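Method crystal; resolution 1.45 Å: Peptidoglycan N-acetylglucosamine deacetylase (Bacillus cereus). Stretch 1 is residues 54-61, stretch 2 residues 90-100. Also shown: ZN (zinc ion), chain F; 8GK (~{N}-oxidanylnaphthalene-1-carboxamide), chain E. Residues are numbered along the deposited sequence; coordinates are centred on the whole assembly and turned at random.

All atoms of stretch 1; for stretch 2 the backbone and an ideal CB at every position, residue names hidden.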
# COMPACT_ATOMS: atom_id res chain seq x y z
N HIS A 54 8.72 4.24 7.10
CA HIS A 54 7.82 3.77 6.06
C HIS A 54 7.02 4.92 5.50
O HIS A 54 6.83 5.94 6.16
CB HIS A 54 6.88 2.70 6.62
CG HIS A 54 7.61 1.62 7.36
ND1 HIS A 54 8.43 0.71 6.72
CD2 HIS A 54 7.69 1.35 8.68
CE1 HIS A 54 8.96 -0.10 7.63
NE2 HIS A 54 8.53 0.28 8.82
N TYR A 55 6.55 4.75 4.28
CA TYR A 55 5.68 5.76 3.71
C TYR A 55 4.23 5.51 4.10
O TYR A 55 3.74 4.41 3.97
CB TYR A 55 5.80 5.79 2.18
CG TYR A 55 5.03 6.94 1.60
CD1 TYR A 55 3.70 6.78 1.21
CD2 TYR A 55 5.61 8.19 1.46
CE1 TYR A 55 2.97 7.85 0.70
CE2 TYR A 55 4.89 9.27 0.93
CZ TYR A 55 3.58 9.08 0.55
OH TYR A 55 2.87 10.13 0.02
N VAL A 56 3.56 6.56 4.58
CA VAL A 56 2.14 6.48 4.89
C VAL A 56 1.33 7.29 3.88
O VAL A 56 1.50 8.50 3.76
CB VAL A 56 1.84 7.01 6.30
CG1 VAL A 56 0.36 7.00 6.54
CG2 VAL A 56 2.58 6.16 7.34
N GLY A 57 0.47 6.60 3.14
CA GLY A 57 -0.39 7.23 2.15
C GLY A 57 -1.85 6.89 2.38
O GLY A 57 -2.21 6.28 3.39
N MET A 58 -2.69 7.27 1.42
CA MET A 58 -4.14 7.22 1.60
C MET A 58 -4.81 6.11 0.80
O MET A 58 -4.45 5.86 -0.35
CB MET A 58 -4.78 8.55 1.19
CG MET A 58 -4.54 9.69 2.18
SD MET A 58 -2.93 10.48 2.04
CE MET A 58 -3.01 11.04 0.34
N HIS A 59 -5.83 5.49 1.40
CA HIS A 59 -6.61 4.43 0.73
C HIS A 59 -8.11 4.69 0.82
O HIS A 59 -8.90 3.77 0.67
CB HIS A 59 -6.28 3.06 1.35
CG HIS A 59 -6.71 1.88 0.52
ND1 HIS A 59 -6.55 1.82 -0.85
CD2 HIS A 59 -7.23 0.69 0.89
CE1 HIS A 59 -6.98 0.65 -1.29
NE2 HIS A 59 -7.40 -0.06 -0.25
N SER A 60 -8.47 5.96 1.07
CA SER A 60 -9.83 6.51 1.07
C SER A 60 -10.50 6.43 2.45
O SER A 60 -9.90 5.99 3.43
CB SER A 60 -10.73 5.85 0.02
OG SER A 60 -11.36 4.67 0.50
N MET A 61 -11.74 6.91 2.51
CA MET A 61 -12.53 6.92 3.74
C MET A 61 -13.51 5.76 3.79
O MET A 61 -13.65 5.09 4.81
CB MET A 61 -13.32 8.23 3.87
CG MET A 61 -12.48 9.48 4.01
SD MET A 61 -11.39 9.53 5.46
CE MET A 61 -12.54 9.31 6.81
N UNK A 90 1.98 15.42 11.02
CA UNK A 90 2.42 16.75 10.63
C UNK A 90 2.84 16.86 9.16
O UNK A 90 3.43 17.85 8.75
CB UNK A 90 3.59 17.18 11.52
N UNK A 91 2.56 15.82 8.40
CA UNK A 91 2.89 15.78 6.98
C UNK A 91 1.63 15.41 6.21
O UNK A 91 0.88 14.56 6.66
CB UNK A 91 4.02 14.79 6.70
N UNK A 92 1.41 16.05 5.07
CA UNK A 92 0.28 15.71 4.20
C UNK A 92 0.78 14.85 3.05
O UNK A 92 1.40 15.37 2.12
CB UNK A 92 -0.41 16.97 3.67
N UNK A 93 0.49 13.54 3.09
CA UNK A 93 0.99 12.66 2.02
C UNK A 93 0.35 12.96 0.69
O UNK A 93 -0.81 13.39 0.68
CB UNK A 93 0.75 11.19 2.38
N UNK A 94 1.06 12.70 -0.40
CA UNK A 94 0.51 12.92 -1.74
C UNK A 94 0.08 11.64 -2.44
O UNK A 94 -0.72 11.69 -3.36
CB UNK A 94 1.54 13.64 -2.61
N UNK A 95 0.60 10.49 -2.02
CA UNK A 95 0.33 9.25 -2.76
C UNK A 95 -0.94 8.55 -2.28
O UNK A 95 -1.15 8.34 -1.09
CB UNK A 95 1.52 8.30 -2.63
N UNK A 96 -1.78 8.19 -3.24
CA UNK A 96 -3.00 7.46 -2.98
C UNK A 96 -2.93 6.09 -3.67
O UNK A 96 -2.26 5.93 -4.68
CB UNK A 96 -4.22 8.26 -3.46
N UNK A 97 -3.62 5.13 -3.09
CA UNK A 97 -3.80 3.79 -3.67
C UNK A 97 -5.31 3.60 -3.85
O UNK A 97 -6.06 3.63 -2.88
CB UNK A 97 -3.19 2.70 -2.79
N UNK A 98 -5.76 3.44 -5.10
CA UNK A 98 -7.22 3.33 -5.30
C UNK A 98 -7.79 2.02 -4.78
O UNK A 98 -7.28 0.96 -5.12
CB UNK A 98 -7.56 3.47 -6.79
N UNK A 99 -8.84 2.10 -3.97
CA UNK A 99 -9.56 0.86 -3.70
C UNK A 99 -10.00 0.20 -5.01
O UNK A 99 -10.50 0.88 -5.90
CB UNK A 99 -10.77 1.13 -2.80
N UNK A 100 -9.78 -1.11 -5.12
CA UNK A 100 -10.11 -1.91 -6.31
C UNK A 100 -9.23 -1.57 -7.51
O UNK A 100 -9.47 -2.06 -8.62
CB UNK A 100 -11.58 -1.71 -6.68
ZN ZN F . -8.37 -1.95 -0.14
C1 8GK E . -7.78 -3.07 -2.89
C2 8GK E . -8.23 -3.95 -4.00
C3 8GK E . -9.37 -4.72 -3.80
C4 8GK E . -9.83 -5.55 -4.83
C5 8GK E . -9.17 -5.59 -6.05
C6 8GK E . -8.03 -4.81 -6.25
C7 8GK E . -7.57 -3.99 -5.22
C8 8GK E . -10.97 -6.32 -4.61
C9 8GK E . -11.64 -6.28 -3.39
C10 8GK E . -11.17 -5.46 -2.37
C11 8GK E . -10.04 -4.68 -2.58
O12 8GK E . -8.50 -2.13 -2.61
N13 8GK E . -6.66 -3.31 -2.21
O14 8GK E . -6.65 -2.96 -0.86

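Position 90 lies beyond the reach of stretch 1, so only its backbone speaks. Its phi/psi of 74/10 has the positive phi that glycine adopts most easily, though asparagine is often tolerated. The residue is Gly90, the first to leave helical angles after a helix.

At position 91 CA-to-CB points toward stretch 1, yet no atom of that stretch lies within 5.5 Å of the ideal CB. A long side chain is needed to bridge the gap, and the carbonyl of Val56, an acceptor, would welcome a donor. Arginine, glutamine or lysine would suit. It is Lys91, extended with all four chi angles t; its NZ comes 3.5 Å from Tyr55 CE2 and donates to a water, 2.8 Å from NZ, which in turn donates to Val56 O at 2.8 Å.

Position 92 points away, and many residues would serve; it is Ser92.

Position 93 points toward stretch 1 at close quarters. Its ideal CB is 3.1 Å from Val56 O, so a compact side chain fits; nearby Met58 SD favours an apolar one, and alanine, serine or proline could serve, phi of -67° being compatible with proline. Pro93 packs its CB 3.6 Å from Met58 SD and 4.2 Å from Tyr55 CZ.

Position 94 points away, leaving room for a polar or charged chain. In Lys94 the side chain folds back within its own stretch, NZ donating to Ser92 O at 2.9 Å.

At position 95 the backbone does the pairing: its N donates to Tyr55 OH (3.1 Å), and its O accepts from Met58 N (3.1 Å). CB points sideways, and an aliphatic residue such as leucine, isoleucine or valine could pack beside Tyr55. In Leu95 the CB does this, 3.7 Å from Tyr55 CE1.

Position 96 forms a single beta bridge with Met58, and its CA approaches Met58 O at 3.4 Å in a CA-H...O contact. With CB sideways, a beta-branched residue suits these extended angles, whether valine, isoleucine or threonine. Thr96 turns CG2 to within 3.8 Å of Met58 CE.

Position 97 again works through its main chain: N donates to Met58 O (3.0 Å), and O accepts from His59 ND1 (2.8 Å), near the plane of the imidazole, orienting the ring whose NE2 binds zinc at 2.1 Å. CB is sideways, so residues with a flexible methylene start, such as lysine, arginine, glutamine or methionine, would fit beside the imidazole. Arg97 passes its CG 3.5 Å from His59 ND1, then its end leads away to partners elsewhere in the structure.

Position 98 points away; phi of -71° admits proline, and it is Pro98.

At position 99 phi is -55° and the ideal CB lies 4.1 Å from His59 CE1, favouring a rigid apolar residue. Pro99 sets CG over the imidazole face, 4.1 Å from the His59 ring centroid, a CH-pi contact.

Position 100 has positive phi, often taken by glycine or asparagine, yet Tyr100 occupies it, its N donating to 8GK O12 at 3.0 Å.

Stretch 2, residues 90-100: GKSPKLTRPPY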
# COMPACT_ATOMS: atom_id res chain seq x y z
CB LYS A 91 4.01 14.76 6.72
CG LYS A 91 4.33 14.50 5.26
CD LYS A 91 5.22 13.27 5.09
CE LYS A 91 5.34 12.88 3.61
NZ LYS A 91 6.00 11.56 3.40
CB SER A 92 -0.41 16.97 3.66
OG SER A 92 -0.97 17.75 4.71
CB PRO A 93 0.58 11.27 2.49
CG PRO A 93 0.34 11.42 3.99
CD PRO A 93 -0.22 12.79 4.13
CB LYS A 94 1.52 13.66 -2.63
CG LYS A 94 1.87 15.07 -2.12
CD LYS A 94 0.61 15.89 -1.86
CE LYS A 94 0.93 17.32 -1.38
NZ LYS A 94 1.34 17.39 0.05
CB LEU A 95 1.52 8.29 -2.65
CG LEU A 95 1.44 7.04 -3.53
CD1 LEU A 95 1.46 7.41 -5.02
CD2 LEU A 95 2.59 6.10 -3.16
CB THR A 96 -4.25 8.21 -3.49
OG1 THR A 96 -4.27 8.20 -4.93
CG2 THR A 96 -4.23 9.65 -3.01
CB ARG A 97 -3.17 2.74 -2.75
CG ARG A 97 -3.70 1.32 -2.80
CD ARG A 97 -3.22 0.51 -4.00
NE ARG A 97 -1.79 0.49 -4.29
CZ ARG A 97 -0.89 -0.31 -3.72
NH1 ARG A 97 -1.23 -1.10 -2.70
NH2 ARG A 97 0.38 -0.29 -4.12
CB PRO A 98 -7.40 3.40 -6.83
CG PRO A 98 -6.09 3.87 -7.37
CD PRO A 98 -5.02 3.47 -6.38
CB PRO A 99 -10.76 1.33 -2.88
CG PRO A 99 -10.25 2.54 -2.15
CD PRO A 99 -9.32 3.22 -3.14
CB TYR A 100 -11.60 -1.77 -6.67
CG TYR A 100 -12.47 -2.00 -5.47
CD1 TYR A 100 -12.65 -3.27 -4.93
CD2 TYR A 100 -13.08 -0.93 -4.83
CE1 TYR A 100 -13.43 -3.47 -3.79
CE2 TYR A 100 -13.85 -1.12 -3.70
CZ TYR A 100 -14.01 -2.39 -3.18
OH TYR A 100 -14.77 -2.55 -2.04
O HOH W 1 3.64 10.23 4.22
O HOH W 2 -9.00 -4.14 0.12
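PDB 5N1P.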